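Local coordinates for porin (PDB 3T24), which forms a beta-barrel channel of the OprD family in the bacterial outer membrane and probably passes small carboxylate-bearing substrates, at residues P326-M331 against M356-V361. Numbering follows the deposited sequence.
Sequences PGLTFM and MDIAYV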
# COMPACT_ATOMS: atom_id res chain seq x y z
N PRO A 326 14.10 19.29 -12.67
CA PRO A 326 12.83 19.10 -11.97
C PRO A 326 12.17 17.84 -12.51
O PRO A 326 12.31 17.54 -13.70
CB PRO A 326 12.02 20.32 -12.39
CG PRO A 326 13.03 21.35 -12.74
CD PRO A 326 14.17 20.60 -13.35
N GLY A 327 11.46 17.10 -11.66
CA GLY A 327 10.78 15.90 -12.09
C GLY A 327 11.65 14.66 -11.95
O GLY A 327 11.21 13.54 -12.23
N LEU A 328 12.90 14.87 -11.54
CA LEU A 328 13.82 13.77 -11.26
C LEU A 328 13.99 13.63 -9.75
O LEU A 328 14.39 14.58 -9.08
CB LEU A 328 15.18 14.04 -11.90
CG LEU A 328 16.31 13.08 -11.51
CD1 LEU A 328 16.04 11.67 -12.01
CD2 LEU A 328 17.68 13.58 -11.98
N THR A 329 13.69 12.45 -9.23
CA THR A 329 13.83 12.20 -7.80
C THR A 329 14.69 10.97 -7.52
O THR A 329 14.70 10.01 -8.29
CB THR A 329 12.46 12.03 -7.10
OG1 THR A 329 11.71 10.98 -7.72
CG2 THR A 329 11.67 13.32 -7.16
N PHE A 330 15.41 11.01 -6.41
CA PHE A 330 16.23 9.90 -5.97
C PHE A 330 15.75 9.48 -4.61
O PHE A 330 15.26 10.31 -3.84
CB PHE A 330 17.70 10.29 -5.89
CG PHE A 330 18.59 9.20 -5.35
CD1 PHE A 330 19.01 8.16 -6.16
CD2 PHE A 330 19.02 9.23 -4.03
CE1 PHE A 330 19.83 7.16 -5.67
CE2 PHE A 330 19.84 8.24 -3.53
CZ PHE A 330 20.25 7.20 -4.35
N MET A 331 15.87 8.20 -4.32
CA MET A 331 15.57 7.71 -2.99
C MET A 331 16.41 6.48 -2.74
O MET A 331 16.62 5.68 -3.65
CB MET A 331 14.07 7.40 -2.82
CG MET A 331 13.68 6.96 -1.40
SD MET A 331 14.18 5.27 -0.96
CE MET A 331 12.93 4.32 -1.82
N MET A 356 16.98 1.16 -3.86
CA MET A 356 17.37 2.36 -4.58
C MET A 356 16.29 2.69 -5.65
O MET A 356 16.03 1.89 -6.54
CB MET A 356 18.76 2.15 -5.19
CG MET A 356 19.47 3.41 -5.66
SD MET A 356 19.29 3.75 -7.42
CE MET A 356 20.31 2.47 -8.15
N ASP A 357 15.65 3.85 -5.54
CA ASP A 357 14.64 4.28 -6.52
C ASP A 357 15.07 5.50 -7.28
O ASP A 357 15.51 6.49 -6.70
CB ASP A 357 13.30 4.56 -5.84
CG ASP A 357 12.66 3.30 -5.29
OD1 ASP A 357 13.34 2.26 -5.23
OD2 ASP A 357 11.46 3.35 -4.92
N ILE A 358 14.94 5.44 -8.60
CA ILE A 358 15.15 6.60 -9.44
C ILE A 358 13.92 6.82 -10.30
O ILE A 358 13.48 5.92 -11.00
CB ILE A 358 16.41 6.47 -10.32
CG1 ILE A 358 17.63 6.23 -9.43
CG2 ILE A 358 16.60 7.71 -11.15
CD1 ILE A 358 18.98 6.27 -10.16
N ALA A 359 13.37 8.02 -10.25
CA ALA A 359 12.12 8.33 -10.95
C ALA A 359 12.20 9.66 -11.70
O ALA A 359 12.67 10.66 -11.17
CB ALA A 359 10.95 8.34 -9.98
N TYR A 360 11.72 9.65 -12.94
CA TYR A 360 11.68 10.85 -13.76
C TYR A 360 10.29 11.06 -14.38
O TYR A 360 9.65 10.12 -14.86
CB TYR A 360 12.75 10.81 -14.85
CG TYR A 360 12.84 12.10 -15.64
CD1 TYR A 360 13.36 13.25 -15.07
CD2 TYR A 360 12.39 12.16 -16.96
CE1 TYR A 360 13.45 14.43 -15.78
CE2 TYR A 360 12.47 13.35 -17.68
CZ TYR A 360 13.01 14.48 -17.09
OH TYR A 360 13.09 15.66 -17.79
N VAL A 361 9.84 12.31 -14.34
CA VAL A 361 8.60 12.70 -14.99
C VAL A 361 8.89 13.82 -15.97
O VAL A 361 9.41 14.87 -15.58
CB VAL A 361 7.55 13.17 -13.97
CG1 VAL A 361 6.31 13.68 -14.69
CG2 VAL A 361 7.19 12.03 -13.05
O HOH W 1 13.47 17.80 -16.30
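The carbonyl oxygen of G327 accepts a hydrogen bond from V361 N at 2.8 Å, tilted 31° from the carbonyl plane, and a CA-H...O contact from Y360, with Y360 CA 3.1 Å from G327 O. One residue earlier, a water joins P326 O to Y360 OH, reaching the hydroxyl in the plane of the ring and tying the incoming loop to the tyrosine tip. G327 turns the chain with a positive phi (90°), at which a CB would press on the P326 carbonyl; it would also run into V361 O across the strands. T329 and A359 then form a hydrogen-bonded pair, the bond from T329 N to A359 O nearly straight at 168°, and M331 and D357 form another. This ladder joins the antiparallel strands 328-341 and 348-361, a beta hairpin in the wall of the OprD-family barrel. On the face bearing L328, F330, I358 and Y360, L328 CB meets the Y360 ring edge at CD1, 3.7 Å away, while L328 CD1 lies alongside I358 CG2. The F330 ring receives I358 CG1 at its edge; the M356 side chain, bent at chi2 and chi3, runs at about a right angle to that of F330, with M356 CG 3.8 Å from F330 CE1 and the sulfur in an oblique Met-aromatic contact. On the other face, the bent M331 chain sets CE 3.6 Å from D357 OD2, an oxygen that also has a long, weak ion pair with R375.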